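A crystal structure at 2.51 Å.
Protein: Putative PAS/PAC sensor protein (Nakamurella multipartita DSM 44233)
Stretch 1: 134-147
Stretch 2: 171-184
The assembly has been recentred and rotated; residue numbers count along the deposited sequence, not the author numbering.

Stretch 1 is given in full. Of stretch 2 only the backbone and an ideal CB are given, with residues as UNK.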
# COMPACT_ATOMS: atom_id res chain seq x y z
N ALA A 134 -0.21 -3.36 -12.92
CA ALA A 134 -1.17 -3.24 -11.83
C ALA A 134 -0.75 -4.10 -10.65
O ALA A 134 -0.70 -3.63 -9.50
CB ALA A 134 -2.57 -3.64 -12.31
N THR A 135 -0.42 -5.37 -10.91
CA THR A 135 0.00 -6.27 -9.84
C THR A 135 1.29 -5.80 -9.19
O THR A 135 1.53 -6.09 -8.01
CB THR A 135 0.18 -7.68 -10.40
OG1 THR A 135 -1.10 -8.25 -10.70
CG2 THR A 135 0.91 -8.57 -9.40
N ARG A 136 2.15 -5.08 -9.92
CA ARG A 136 3.38 -4.60 -9.32
C ARG A 136 3.10 -3.42 -8.39
O ARG A 136 3.76 -3.26 -7.36
CB ARG A 136 4.39 -4.21 -10.40
CG ARG A 136 5.75 -3.76 -9.85
CD ARG A 136 6.31 -4.86 -8.96
NE ARG A 136 7.75 -4.78 -8.67
CZ ARG A 136 8.69 -5.47 -9.31
NH1 ARG A 136 8.38 -6.30 -10.30
NH2 ARG A 136 9.96 -5.33 -8.96
N SER A 137 2.13 -2.58 -8.75
CA SER A 137 1.82 -1.40 -7.95
C SER A 137 1.22 -1.79 -6.60
O SER A 137 1.50 -1.14 -5.58
CB SER A 137 0.86 -0.49 -8.71
OG SER A 137 -0.38 -1.14 -8.95
N GLU A 138 0.39 -2.84 -6.56
CA GLU A 138 -0.20 -3.25 -5.30
C GLU A 138 0.84 -3.91 -4.39
O GLU A 138 0.86 -3.66 -3.18
CB GLU A 138 -1.37 -4.20 -5.54
CG GLU A 138 -2.64 -3.50 -5.97
CD GLU A 138 -3.84 -4.42 -5.97
OE1 GLU A 138 -3.68 -5.59 -6.39
OE2 GLU A 138 -4.93 -3.99 -5.54
N ILE A 139 1.72 -4.73 -4.96
CA ILE A 139 2.81 -5.30 -4.17
C ILE A 139 3.70 -4.18 -3.63
O ILE A 139 4.11 -4.21 -2.47
CB ILE A 139 3.61 -6.31 -5.01
CG1 ILE A 139 2.74 -7.53 -5.32
CG2 ILE A 139 4.89 -6.71 -4.27
CD1 ILE A 139 3.43 -8.60 -6.15
N ASP A 140 4.00 -3.19 -4.46
CA ASP A 140 4.80 -2.06 -4.01
C ASP A 140 4.10 -1.29 -2.89
O ASP A 140 4.75 -0.87 -1.93
CB ASP A 140 5.12 -1.13 -5.18
CG ASP A 140 6.14 -1.72 -6.13
OD1 ASP A 140 6.88 -2.64 -5.71
OD2 ASP A 140 6.21 -1.27 -7.30
N GLN A 141 2.79 -1.10 -3.01
CA GLN A 141 2.04 -0.42 -1.95
C GLN A 141 2.06 -1.24 -0.67
O GLN A 141 2.31 -0.71 0.42
CB GLN A 141 0.61 -0.15 -2.41
CG GLN A 141 -0.23 0.60 -1.39
CD GLN A 141 -1.61 0.95 -1.91
OE1 GLN A 141 -1.90 0.76 -3.09
NE2 GLN A 141 -2.47 1.46 -1.03
N ALA A 142 1.78 -2.54 -0.77
CA ALA A 142 1.80 -3.40 0.40
C ALA A 142 3.20 -3.47 1.00
O ALA A 142 3.36 -3.49 2.22
CB ALA A 142 1.30 -4.80 0.05
N LYS A 143 4.23 -3.51 0.15
CA LYS A 143 5.60 -3.49 0.66
C LYS A 143 5.84 -2.25 1.50
O LYS A 143 6.43 -2.33 2.58
CB LYS A 143 6.61 -3.53 -0.50
CG LYS A 143 8.05 -3.71 -0.03
CD LYS A 143 9.08 -3.44 -1.13
CE LYS A 143 8.91 -4.30 -2.36
NZ LYS A 143 10.00 -4.00 -3.34
N GLY A 144 5.37 -1.09 1.03
CA GLY A 144 5.55 0.14 1.78
C GLY A 144 4.74 0.17 3.06
O GLY A 144 5.21 0.66 4.09
N ILE A 145 3.51 -0.34 3.02
CA ILE A 145 2.68 -0.39 4.22
C ILE A 145 3.39 -1.20 5.31
O ILE A 145 3.44 -0.78 6.47
CB ILE A 145 1.30 -0.98 3.89
CG1 ILE A 145 0.48 0.01 3.07
CG2 ILE A 145 0.56 -1.35 5.16
CD1 ILE A 145 -0.83 -0.54 2.54
N VAL A 146 3.92 -2.36 4.94
CA VAL A 146 4.63 -3.19 5.91
C VAL A 146 5.89 -2.49 6.40
O VAL A 146 6.22 -2.55 7.59
CB VAL A 146 4.95 -4.57 5.30
CG1 VAL A 146 5.94 -5.33 6.17
CG2 VAL A 146 3.66 -5.37 5.12
N MET A 147 6.62 -1.83 5.50
CA MET A 147 7.84 -1.14 5.88
C MET A 147 7.60 -0.17 7.03
O MET A 147 8.30 -0.22 8.05
CB MET A 147 8.41 -0.38 4.68
CG MET A 147 9.18 -1.25 3.69
SD MET A 147 9.82 -0.29 2.31
CE MET A 147 11.02 0.75 3.14
N UNK A 171 -0.59 -16.72 -3.42
CA UNK A 171 0.41 -16.04 -4.23
C UNK A 171 0.61 -14.63 -3.72
O UNK A 171 -0.35 -13.94 -3.35
CB UNK A 171 0.00 -16.02 -5.70
N UNK A 172 1.87 -14.20 -3.69
CA UNK A 172 2.26 -12.89 -3.18
C UNK A 172 1.32 -11.78 -3.62
O UNK A 172 0.96 -10.91 -2.82
CB UNK A 172 3.68 -12.56 -3.63
N UNK A 173 0.92 -11.79 -4.90
CA UNK A 173 0.06 -10.72 -5.39
C UNK A 173 -1.33 -10.80 -4.76
O UNK A 173 -1.94 -9.77 -4.46
CB UNK A 173 -0.05 -10.78 -6.92
N UNK A 174 -1.84 -12.01 -4.54
CA UNK A 174 -3.14 -12.15 -3.88
C UNK A 174 -3.06 -11.71 -2.43
O UNK A 174 -3.98 -11.04 -1.93
CB UNK A 174 -3.63 -13.60 -3.96
N UNK A 175 -1.98 -12.07 -1.73
CA UNK A 175 -1.78 -11.59 -0.37
C UNK A 175 -1.77 -10.07 -0.33
O UNK A 175 -2.44 -9.45 0.49
CB UNK A 175 -0.48 -12.14 0.21
N UNK A 176 -0.98 -9.45 -1.22
CA UNK A 176 -0.87 -8.00 -1.25
C UNK A 176 -2.24 -7.34 -1.39
O UNK A 176 -2.58 -6.41 -0.64
CB UNK A 176 0.04 -7.56 -2.40
N UNK A 177 -3.05 -7.82 -2.33
CA UNK A 177 -4.39 -7.26 -2.50
C UNK A 177 -5.24 -7.49 -1.25
O UNK A 177 -5.97 -6.59 -0.81
CB UNK A 177 -5.07 -7.87 -3.72
N UNK A 178 -5.16 -8.69 -0.67
CA UNK A 178 -5.93 -8.97 0.52
C UNK A 178 -5.54 -8.10 1.70
O UNK A 178 -6.39 -7.67 2.48
CB UNK A 178 -5.78 -10.45 0.90
N UNK A 179 -4.24 -7.83 1.84
CA UNK A 179 -3.77 -7.01 2.95
C UNK A 179 -4.25 -5.56 2.80
O UNK A 179 -4.61 -4.92 3.80
CB UNK A 179 -2.24 -7.06 3.03
N UNK A 180 -4.24 -5.04 1.58
CA UNK A 180 -4.65 -3.65 1.36
C UNK A 180 -6.15 -3.51 1.57
O UNK A 180 -6.61 -2.64 2.32
CB UNK A 180 -4.26 -3.18 -0.05
N UNK A 181 -6.94 -4.35 0.90
CA UNK A 181 -8.39 -4.31 1.08
C UNK A 181 -8.78 -4.55 2.53
O UNK A 181 -9.63 -3.84 3.08
CB UNK A 181 -9.07 -5.35 0.18
N UNK A 182 -8.15 -5.54 3.17
CA UNK A 182 -8.50 -5.85 4.55
C UNK A 182 -8.14 -4.74 5.51
O UNK A 182 -8.94 -4.36 6.38
CB UNK A 182 -7.81 -7.14 4.99
N UNK A 183 -6.93 -4.20 5.37
CA UNK A 183 -6.50 -3.10 6.24
C UNK A 183 -7.43 -1.90 6.09
O UNK A 183 -7.77 -1.24 7.08
CB UNK A 183 -5.06 -2.69 5.92
N UNK A 184 -7.84 -1.60 4.85
CA UNK A 184 -8.77 -0.49 4.64
C UNK A 184 -10.07 -0.70 5.39
O UNK A 184 -10.68 0.27 5.87
CB UNK A 184 -9.06 -0.31 3.15

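The helix of stretch 1 and the helix beginning at position 172 cross at 59°, their axes 8.6 Å apart at the closest point. Position 171 lies just before the second helix, with nothing of stretch 1 near its CB; many residues would suit it, and it is Lys-171, at the N-cap position.

At position 172 the CA-to-CB bond points sideways, but the ideal CB is 4.7 Å from Ile-139 CD1, so a branched or long apolar side chain could reach that methyl. Leu-172 does so, its CG 3.9 Å from Ile-139 CD1. Position 173 also points sideways, its CB tight against Thr-135; a long polar side chain leaving along the flank would serve. It is Arg-173, whose CB lies 3.5 Å from Thr-135 CG2 while chi1 (p) helps carry the guanidinium away. Positions 174 and 175 meet nothing of stretch 1 and leave the choice open; they are Asp-174 and Leu-175.

Position 176 sits where the backbones come closest, its CA 5.4 Å from the CA of Ile-139, and its CB points toward stretch 1. With Ala-142 CB, Ile-139 CG1 and Glu-138 O all within about 4 Å of the ideal CB, a small residue is favoured. Ala-176 fits, its CB 3.9 Å from Ala-142 CB.

At position 177 the ideal CB is 3.8 Å from Glu-138 OE1, an acidic neighbour that would suit a hydroxyl or a basic group. The residue is Thr-177, whose OG1 lies 2.5 Å from Glu-138 OE1. Position 178 is out of reach and tolerant; it is Gly-178.

Position 179 points toward stretch 1, but its CB is 5.2 Å from Ala-142 CB, leaving room for a long, flexible apolar chain. Met-179 has CE 3.5 Å from Ala-142 CB and 3.6 Å from Ile-145 CG2, and SD 3.8 Å from Val-146 CG2.

Position 180 faces a hollow between Glu-138, Gln-141, Ala-142 and Ile-145, suited to leucine, isoleucine or methionine. Ile-180 fills it as a knob, with CD1 3.5 Å from Glu-138 O.

Position 181 points sideways, with nothing of stretch 1 within 5.5 Å of its ideal CB, so polar or charged residues would suit as well as others; it is Glu-181. At position 182 a CB would clash with the carbonyl O of position 178, 2.9 Å away, which favours glycine; Gly-182 is found. Position 183 points toward stretch 1 across a wider gap, calling for a large apolar residue, and Leu-183 places CD2 3.8 Å from Ile-145 CG2. Position 184 is out of reach and would take almost any helix-compatible residue; it is Ala-184.

Stretch 2 171-184: KLRDLATGMIEGLA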
# COMPACT_ATOMS: atom_id res chain seq x y z
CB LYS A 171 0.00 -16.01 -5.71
CG LYS A 171 0.04 -17.37 -6.40
CD LYS A 171 0.10 -17.19 -7.91
CE LYS A 171 0.18 -18.52 -8.64
NZ LYS A 171 0.28 -18.33 -10.12
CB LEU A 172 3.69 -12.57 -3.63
CG LEU A 172 4.20 -11.17 -3.29
CD1 LEU A 172 4.13 -10.93 -1.79
CD2 LEU A 172 5.62 -10.98 -3.79
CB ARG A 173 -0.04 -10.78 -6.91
CG ARG A 173 -0.65 -12.05 -7.47
CD ARG A 173 -0.64 -12.03 -8.99
NE ARG A 173 -1.26 -13.22 -9.56
CZ ARG A 173 -0.62 -14.35 -9.86
NH1 ARG A 173 0.69 -14.46 -9.63
NH2 ARG A 173 -1.28 -15.38 -10.37
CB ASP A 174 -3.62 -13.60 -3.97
CG ASP A 174 -3.85 -14.05 -5.39
OD1 ASP A 174 -4.24 -13.20 -6.22
OD2 ASP A 174 -3.65 -15.25 -5.67
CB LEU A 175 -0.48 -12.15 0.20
CG LEU A 175 -0.20 -11.77 1.66
CD1 LEU A 175 -0.93 -12.72 2.60
CD2 LEU A 175 1.30 -11.76 1.94
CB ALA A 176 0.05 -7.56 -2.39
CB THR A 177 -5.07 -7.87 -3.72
OG1 THR A 177 -4.41 -7.43 -4.91
CG2 THR A 177 -6.54 -7.46 -3.78
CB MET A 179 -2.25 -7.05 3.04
CG MET A 179 -1.68 -6.38 4.27
SD MET A 179 0.07 -6.00 4.10
CE MET A 179 -0.04 -4.41 3.28
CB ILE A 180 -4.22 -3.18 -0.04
CG1 ILE A 180 -2.70 -3.27 -0.17
CG2 ILE A 180 -4.70 -1.77 -0.30
CD1 ILE A 180 -2.18 -3.02 -1.58
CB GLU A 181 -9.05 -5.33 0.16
CG GLU A 181 -8.89 -5.02 -1.32
CD GLU A 181 -9.40 -6.14 -2.22
OE1 GLU A 181 -9.76 -7.21 -1.69
OE2 GLU A 181 -9.43 -5.95 -3.45
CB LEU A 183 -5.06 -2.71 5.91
CG LEU A 183 -4.48 -1.49 6.64
CD1 LEU A 183 -4.43 -1.73 8.13
CD2 LEU A 183 -3.11 -1.17 6.09
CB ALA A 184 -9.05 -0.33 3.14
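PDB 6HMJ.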